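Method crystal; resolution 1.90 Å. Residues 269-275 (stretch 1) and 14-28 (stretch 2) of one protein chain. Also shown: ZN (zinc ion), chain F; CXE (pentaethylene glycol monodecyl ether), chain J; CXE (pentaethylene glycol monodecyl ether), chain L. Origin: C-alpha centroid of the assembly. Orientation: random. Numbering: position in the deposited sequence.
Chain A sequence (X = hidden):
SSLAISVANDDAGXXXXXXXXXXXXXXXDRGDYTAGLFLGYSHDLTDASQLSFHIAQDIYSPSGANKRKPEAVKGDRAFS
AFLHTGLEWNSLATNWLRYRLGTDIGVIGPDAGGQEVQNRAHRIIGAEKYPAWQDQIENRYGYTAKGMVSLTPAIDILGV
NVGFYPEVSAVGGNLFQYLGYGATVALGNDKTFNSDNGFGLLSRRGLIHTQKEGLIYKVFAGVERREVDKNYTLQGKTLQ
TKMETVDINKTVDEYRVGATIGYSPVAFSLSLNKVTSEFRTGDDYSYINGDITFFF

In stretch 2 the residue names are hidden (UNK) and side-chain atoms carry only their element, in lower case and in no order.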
ATOM      1  N   SER A 269       9.636   4.888  -9.621  1.00 13.60           N
ATOM      2  CA  SER A 269       8.622   5.603  -8.848  1.00 13.12           C
ATOM      3  C   SER A 269       8.985   5.679  -7.372  1.00 12.75           C
ATOM      4  O   SER A 269       9.571   4.757  -6.844  1.00 11.17           O
ATOM      5  CB  SER A 269       7.281   4.902  -8.964  1.00 13.06           C
ATOM      6  OG  SER A 269       6.826   4.880 -10.292  1.00 14.57           O
ATOM      7  N   LEU A 270       8.597   6.780  -6.719  1.00 13.31           N
ATOM      8  CA  LEU A 270       8.711   6.903  -5.273  1.00 12.98           C
ATOM      9  C   LEU A 270       7.396   7.483  -4.752  1.00 13.22           C
ATOM     10  O   LEU A 270       6.858   8.413  -5.349  1.00 13.13           O
ATOM     11  CB  LEU A 270       9.921   7.807  -4.939  1.00 13.59           C
ATOM     12  CG  LEU A 270      10.420   8.283  -3.562  1.00 16.66           C
ATOM     13  CD1 LEU A 270       9.942   9.662  -3.228  1.00 21.83           C
ATOM     14  CD2 LEU A 270      10.162   7.297  -2.434  1.00 18.15           C
ATOM     15  N   SER A 271       6.860   6.901  -3.678  1.00 11.28           N
ATOM     16  CA  SER A 271       5.663   7.436  -3.031  1.00 11.85           C
ATOM     17  C   SER A 271       5.959   7.630  -1.535  1.00 10.63           C
ATOM     18  O   SER A 271       6.520   6.739  -0.891  1.00  9.98           O
ATOM     19  CB  SER A 271       4.459   6.494  -3.257  1.00 12.75           C
ATOM     20  OG  SER A 271       3.251   7.109  -2.789  1.00 16.76           O
ATOM     21  N   LEU A 272       5.673   8.829  -1.035  1.00  9.76           N
ATOM     22  CA  LEU A 272       5.831   9.194   0.372  1.00  9.50           C
ATOM     23  C   LEU A 272       4.471   9.156   1.028  1.00  8.68           C
ATOM     24  O   LEU A 272       3.582   9.960   0.676  1.00  7.19           O
ATOM     25  CB  LEU A 272       6.397  10.623   0.466  1.00 10.52           C
ATOM     26  CG  LEU A 272       7.715  10.934  -0.292  1.00 11.63           C
ATOM     27  CD1 LEU A 272       8.140  12.432  -0.105  1.00 16.67           C
ATOM     28  CD2 LEU A 272       8.841  10.070   0.125  1.00 14.72           C
ATOM     29  N   ASN A 273       4.301   8.265   2.004  1.00  9.23           N
ATOM     30  CA  ASN A 273       2.972   7.920   2.471  1.00  9.43           C
ATOM     31  C   ASN A 273       2.781   8.133   3.952  1.00  9.45           C
ATOM     32  O   ASN A 273       3.723   7.991   4.694  1.00  8.73           O
ATOM     33  CB  ASN A 273       2.661   6.468   2.102  1.00  9.21           C
ATOM     34  CG  ASN A 273       2.980   6.173   0.650  1.00 12.43           C
ATOM     35  OD1 ASN A 273       2.588   6.926  -0.241  1.00 11.06           O
ATOM     36  ND2 ASN A 273       3.710   5.078   0.408  1.00 13.42           N
ATOM     37  N   LYS A 274       1.561   8.504   4.356  1.00 10.07           N
ATOM     38  CA  LYS A 274       1.221   8.552   5.779  1.00 10.60           C
ATOM     39  C   LYS A 274      -0.153   7.943   6.009  1.00  9.54           C
ATOM     40  O   LYS A 274      -1.115   8.254   5.303  1.00 10.00           O
ATOM     41  CB  LYS A 274       1.239   9.981   6.336  1.00 10.83           C
ATOM     42  CG  LYS A 274       1.070  10.019   7.888  1.00 12.80           C
ATOM     43  CD  LYS A 274       0.970  11.421   8.435  1.00 12.31           C
ATOM     44  CE  LYS A 274      -0.509  11.853   8.512  1.00 16.13           C
ATOM     45  NZ  LYS A 274      -0.654  13.012   9.445  1.00 14.86           N
ATOM     46  N   VAL A 275      -0.253   7.099   7.034  1.00  9.54           N
ATOM     47  CA  VAL A 275      -1.539   6.567   7.425  1.00  9.06           C
ATOM     48  C   VAL A 275      -1.836   7.098   8.844  1.00  9.77           C
ATOM     49  O   VAL A 275      -0.964   7.003   9.726  1.00  9.82           O
ATOM     50  CB  VAL A 275      -1.523   5.015   7.368  1.00  7.95           C
ATOM     51  CG1 VAL A 275      -2.817   4.417   7.943  1.00  7.72           C
ATOM     52  CG2 VAL A 275      -1.305   4.515   5.872  1.00  8.09           C
ATOM     53  N   UNK A  14      17.676   7.525   2.150  1.00 14.17           N
ATOM     54  CA  UNK A  14      18.025   8.884   1.717  1.00 15.39           C
ATOM     55  C   UNK A  14      16.806   9.789   1.541  1.00 14.38           C
ATOM     56  O   UNK A  14      16.948  11.016   1.455  1.00 14.46           O
ATOM     57  c   UNK A  14      18.681   8.785  -2.162  1.00 17.25           C
ATOM     58  c   UNK A  14      20.272   8.321   0.628  1.00 18.96           C
ATOM     59  c   UNK A  14      18.140   8.343  -0.782  1.00 16.71           C
ATOM     60  c   UNK A  14      18.880   8.952   0.409  1.00 15.78           C
ATOM     61  N   UNK A  15      15.627   9.175   1.473  1.00 13.61           N
ATOM     62  CA  UNK A  15      14.362   9.912   1.395  1.00 13.49           C
ATOM     63  C   UNK A  15      13.718  10.221   2.758  1.00 12.86           C
ATOM     64  O   UNK A  15      12.631  10.837   2.832  1.00 11.80           O
ATOM     65  c   UNK A  15      14.157   9.822  -1.842  1.00 20.09           C
ATOM     66  c   UNK A  15      14.266   7.510  -1.200  1.00 17.34           C
ATOM     67  c   UNK A  15      14.785   7.173  -2.451  1.00 20.59           C
ATOM     68  c   UNK A  15      13.947   8.826  -0.886  1.00 16.11           C
ATOM     69  c   UNK A  15      13.374   9.167   0.484  1.00 14.49           C
ATOM     70  c   UNK A  15      14.689   9.498  -3.100  1.00 20.92           C
ATOM     71  c   UNK A  15      15.001   8.168  -3.387  1.00 19.37           C
ATOM     72  N   UNK A  16      14.385   9.827   3.843  1.00 12.32           N
ATOM     73  CA  UNK A  16      13.855  10.115   5.174  1.00 12.40           C
ATOM     74  C   UNK A  16      13.690  11.607   5.500  1.00 12.74           C
ATOM     75  O   UNK A  16      12.676  12.007   6.089  1.00 12.27           O
ATOM     76  c   UNK A  16      14.718   9.458   6.269  1.00 12.73           C
ATOM     77  c   UNK A  16      12.899   8.291   7.608  1.00 12.77           C
ATOM     78  c   UNK A  16      13.974   9.372   7.607  1.00 11.78           C
ATOM     79  o   UNK A  16      13.182   7.114   7.349  1.00 14.64           O
ATOM     80  n   UNK A  16      11.658   8.683   7.912  1.00 10.59           N
ATOM     81  N   UNK A  17      14.709  12.441   5.177  1.00 13.78           N
ATOM     82  CA  UNK A  17      14.464  13.847   5.458  1.00 13.55           C
ATOM     83  C   UNK A  17      13.268  14.424   4.697  1.00 13.21           C
ATOM     84  O   UNK A  17      12.593  15.283   5.240  1.00 13.53           O
ATOM     85  c   UNK A  17      15.750  14.532   5.017  1.00 13.69           C
ATOM     86  c   UNK A  17      16.074  12.193   4.651  1.00 13.87           C
ATOM     87  c   UNK A  17      16.830  13.424   5.071  1.00 15.65           C
ATOM     88  N   UNK A  18      13.023  13.987   3.457  1.00 13.13           N
ATOM     89  CA  UNK A  18      11.861  14.473   2.706  1.00 13.57           C
ATOM     90  C   UNK A  18      10.575  13.983   3.376  1.00 12.46           C
ATOM     91  O   UNK A  18       9.651  14.761   3.600  1.00 11.91           O
ATOM     92  c   UNK A  18      11.891  14.013   1.248  1.00 13.29           C
ATOM     93  o   UNK A  18      13.031  14.557   0.603  1.00 18.03           O
ATOM     94  N   UNK A  19      10.530  12.690   3.693  1.00 12.49           N
ATOM     95  CA  UNK A  19       9.361  12.108   4.398  1.00 11.23           C
ATOM     96  C   UNK A  19       9.051  12.810   5.734  1.00 11.37           C
ATOM     97  O   UNK A  19       7.873  13.105   6.045  1.00 11.17           O
ATOM     98  c   UNK A  19       9.557  10.591   4.609  1.00 10.79           C
ATOM     99  c   UNK A  19       8.336   9.765   5.042  1.00 10.44           C
ATOM    100  c   UNK A  19       7.288   9.712   3.911  1.00  7.94           C
ATOM    101  c   UNK A  19       8.826   8.355   5.442  1.00  8.87           C
ATOM    102  N   UNK A  20      10.101  13.062   6.515  1.00 11.99           N
ATOM    103  CA  UNK A  20       9.994  13.786   7.810  1.00 13.22           C
ATOM    104  C   UNK A  20       9.538  15.221   7.640  1.00 14.45           C
ATOM    105  O   UNK A  20       8.739  15.707   8.428  1.00 14.25           O
ATOM    106  c   UNK A  20      11.324  13.813   8.574  1.00 12.66           C
ATOM    107  o   UNK A  20      11.015  11.486   8.958  1.00 13.86           O
ATOM    108  n   UNK A  20      13.008  12.356   9.471  1.00 12.09           N
ATOM    109  c   UNK A  20      11.771  12.448   9.021  1.00 13.94           C
ATOM    110  N   UNK A  21      10.046  15.902   6.616  1.00 15.60           N
ATOM    111  CA  UNK A  21       9.614  17.279   6.359  1.00 15.84           C
ATOM    112  C   UNK A  21       8.134  17.302   5.964  1.00 16.23           C
ATOM    113  O   UNK A  21       7.364  18.200   6.365  1.00 16.10           O
ATOM    114  c   UNK A  21      10.458  17.912   5.275  1.00 16.33           C
ATOM    115  N   UNK A  22       7.719  16.290   5.209  1.00 14.81           N
ATOM    116  CA  UNK A  22       6.361  16.244   4.715  1.00 13.68           C
ATOM    117  C   UNK A  22       5.321  15.903   5.804  1.00 13.62           C
ATOM    118  O   UNK A  22       4.277  16.541   5.888  1.00 12.82           O
ATOM    119  c   UNK A  22       5.153  14.151   1.574  1.00 13.00           C
ATOM    120  c   UNK A  22       4.371  16.486   2.280  1.00 15.08           C
ATOM    121  c   UNK A  22       4.946  15.146   2.749  1.00 13.02           C
ATOM    122  c   UNK A  22       6.274  15.296   3.511  1.00 13.60           C
ATOM    123  N   UNK A  23       5.614  14.916   6.651  1.00 12.21           N
ATOM    124  CA  UNK A  23       4.606  14.381   7.569  1.00 12.06           C
ATOM    125  C   UNK A  23       4.967  14.573   9.050  1.00 12.00           C
ATOM    126  O   UNK A  23       4.196  14.213   9.934  1.00 12.37           O
ATOM    127  c   UNK A  23       2.598  13.180   5.469  1.00  9.99           C
ATOM    128  c   UNK A  23       4.411  11.675   5.050  1.00 10.37           C
ATOM    129  c   UNK A  23       3.782  12.573   5.905  1.00 10.53           C
ATOM    130  c   UNK A  23       2.706  12.007   3.370  1.00 10.55           C
ATOM    131  c   UNK A  23       2.064  12.898   4.206  1.00  9.77           C
ATOM    132  c   UNK A  23       4.352  12.874   7.270  1.00 10.64           C
ATOM    133  c   UNK A  23       3.880  11.387   3.786  1.00 10.21           C
ATOM    134  o   UNK A  23       2.191  11.711   2.093  1.00 10.28           O
ATOM    135  N   UNK A  24       6.140  15.133   9.319  1.00 12.89           N
ATOM    136  CA  UNK A  24       6.554  15.363  10.704  1.00 12.15           C
ATOM    137  C   UNK A  24       7.330  14.196  11.279  1.00 12.73           C
ATOM    138  O   UNK A  24       7.194  13.035  10.836  1.00 11.72           O
ATOM    139  N   UNK A  25       8.154  14.480  12.287  1.00 11.16           N
ATOM    140  CA  UNK A  25       9.054  13.428  12.746  1.00 11.90           C
ATOM    141  C   UNK A  25       8.376  12.339  13.613  1.00 10.88           C
ATOM    142  O   UNK A  25       8.808  11.186  13.567  1.00 12.50           O
ATOM    143  n   UNK A  25      13.167  11.673  13.256  1.00 16.00           N
ATOM    144  n   UNK A  25      11.551  12.117  14.597  1.00 10.49           N
ATOM    145  c   UNK A  25      11.437  12.999  13.537  1.00 13.59           C
ATOM    146  c   UNK A  25      12.599  11.333  14.399  1.00 16.64           C
ATOM    147  c   UNK A  25      10.325  13.999  13.428  1.00 11.62           C
ATOM    148  c   UNK A  25      12.460  12.711  12.696  1.00 13.31           C
ATOM    149  N   UNK A  26       7.348  12.690  14.421  1.00 10.43           N
ATOM    150  CA  UNK A  26       6.677  11.639  15.200  1.00  9.87           C
ATOM    151  C   UNK A  26       6.131  10.459  14.383  1.00  9.85           C
ATOM    152  O   UNK A  26       6.163   9.312  14.835  1.00  8.88           O
ATOM    153  c   UNK A  26       5.518  12.396  15.864  1.00 10.44           C
ATOM    154  c   UNK A  26       6.847  14.042  14.795  1.00 10.06           C
ATOM    155  c   UNK A  26       6.079  13.797  16.092  1.00  8.98           C
ATOM    156  N   UNK A  27       5.671  10.741  13.167  1.00  9.58           N
ATOM    157  CA  UNK A  27       5.178   9.671  12.275  1.00 11.43           C
ATOM    158  C   UNK A  27       6.265   8.679  11.856  1.00 10.97           C
ATOM    159  O   UNK A  27       5.995   7.511  11.614  1.00 10.14           O
ATOM    160  c   UNK A  27       4.450  10.282  11.041  1.00 10.63           C
ATOM    161  N   UNK A  28       7.503   9.159  11.813  1.00 13.15           N
ATOM    162  CA  UNK A  28       8.667   8.340  11.472  1.00 13.27           C
ATOM    163  C   UNK A  28       9.161   7.539  12.673  1.00 13.80           C
ATOM    164  O   UNK A  28       9.900   6.584  12.506  1.00 12.90           O
ATOM    165  c   UNK A  28       9.799   9.217  10.938  1.00 13.57           C
TER
HETATM  166 ZN    ZN F 300      10.724  11.921  16.500  1.00 13.28          ZN
HETATM  167  C1  CXE J 304       6.826  14.263  -5.064  1.00 24.77           C
HETATM  168  C2  CXE J 304       8.050  13.433  -4.747  1.00 25.53           C
HETATM  169  C3  CXE J 304       9.154  14.349  -4.245  1.00 24.93           C
HETATM  170  C4  CXE J 304      10.330  13.546  -3.723  1.00 26.96           C
HETATM  171  C5  CXE J 304      11.467  14.472  -3.324  1.00 26.36           C
HETATM  172  C6  CXE J 304      12.602  13.669  -2.706  1.00 28.38           C
HETATM  173  C7  CXE J 304      13.923  14.435  -2.699  1.00 29.43           C
HETATM  174  C8  CXE J 304      15.072  13.453  -2.530  1.00 30.10           C
HETATM  175  C9  CXE J 304      16.250  14.084  -1.810  1.00 32.09           C
HETATM  176  C10 CXE J 304      17.394  13.087  -1.712  1.00 33.21           C
HETATM  177  O11 CXE J 304      18.597  13.826  -1.542  1.00 37.22           O
HETATM  178  C12 CXE J 304      19.764  13.000  -1.502  1.00 36.03           C
HETATM  179  C13 CXE J 304      20.910  13.857  -0.987  1.00 38.23           C
HETATM  180  C1  CXE L 306      -8.367  17.561  -2.464  1.00 29.58           C
HETATM  181  C2  CXE L 306      -7.198  17.296  -3.398  1.00 29.08           C
HETATM  182  C3  CXE L 306      -6.263  16.258  -2.795  1.00 25.29           C
HETATM  183  C4  CXE L 306      -4.907  16.824  -2.404  1.00 26.28           C
HETATM  184  C5  CXE L 306      -4.546  16.378  -0.986  1.00 24.55           C
HETATM  185  C6  CXE L 306      -3.122  15.827  -0.900  1.00 23.61           C
HETATM  186  C7  CXE L 306      -2.538  16.085   0.471  1.00 24.37           C
HETATM  187  C8  CXE L 306      -1.136  15.541   0.594  1.00 23.21           C
HETATM  188  C9  CXE L 306      -0.296  16.459   1.462  1.00 27.51           C
HETATM  189  C10 CXE L 306       0.200  15.784   2.740  1.00 30.00           C
HETATM  190  O11 CXE L 306       0.322  16.780   3.752  1.00 32.32           O
HETATM  191  C12 CXE L 306       0.708  16.294   5.041  1.00 33.88           C
HETATM  192  C13 CXE L 306      -0.455  15.677   5.812  1.00 35.74           C
HETATM  193  O14 CXE L 306      -1.320  16.698   6.316  1.00 38.42           O
HETATM  194  C15 CXE L 306      -2.284  16.198   7.248  1.00 36.08           C
HETATM  195  O   HOH W   1       1.393  14.616   9.103  1.00 21.14           O

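Position 14 carries four carbons, forked at the first, one arm two carbons long, and none reaches the strand: isoleucine, I14. Position 15 has one carbon and a six-carbon ring. L270 packs on its face, CG of L270 lying 4.3 Å from the ring centroid and almost on the ring normal, so this is phenylalanine, F15, whose ring edge meets the chain J detergent.

At 16, three carbons end in one oxygen and one nitrogen; the CA-to-CB bond points away from the strand and the end comes nearer, but without touching it: glutamine, Q16. Position 17 closes three carbons onto its own backbone N, the mark of proline; P17 lacks an amide hydrogen, which costs nothing in the first turn of a helix. One carbon and one oxygen make 18 serine. CB of S18 lies 4.3 Å from CD1 of L272, and its OG comes within 3.4 Å of C7 of the chain J detergent.

Position 19 has four carbons forked at the second: leucine. L19 starts sideways, but its end turns in, bringing CD1 to 3.7 Å from CB of L272. At 20, two carbons bear an oxygen and a nitrogen; this is asparagine, N20, and its OD1 accepts a hydrogen bond from NE2 of Q16 (3.1 Å), one helical turn earlier. The lone carbon at 21 is alanine, A21, exposed and off the contact. Position 22 has four carbons forked at the second, close to L272: leucine, L22, whose CD2 is 3.8 Å from CD1 of L272.

Position 23 has one carbon and a six-carbon ring bearing an oxygen: tyrosine. OH of Y23 donates to the backbone O of L272 at 2.6 Å, while CB of K274 sits over the ring face, 3.5 Å from its centroid. With no side chain, 24 is glycine; the positive phi of G24 would jam a CB against the preceding carbonyl, and the helix ends here.

A five-membered ring of three carbons and two nitrogens makes 25 histidine, and ND1 of H25 binds zinc at 2.1 Å. Position 26 again closes a ring onto N: proline, P26. Single carbons make 27 and 28 alanine; CB of A27 lies 4.5 Å from CD of K274, whereas A28 stays clear.

The contact follows the strand's alternation: L270, L272 and K274 point their CA-to-CB bonds toward the helical segment, and S271 and N273 point away. L272 fits among S18, L19, L22 and Y23, flanked by the two ring-face contacts. Apolar packing supplies most of the fit, and Y23 adds its single direct hydrogen bond. A water extends this anchorage, accepting from NZ of K274 (2.6 Å) and donating to the backbone O of Y23 (3.0 Å).

Stretch 2, residues 14-28: IFQPSLNALYGHPAA
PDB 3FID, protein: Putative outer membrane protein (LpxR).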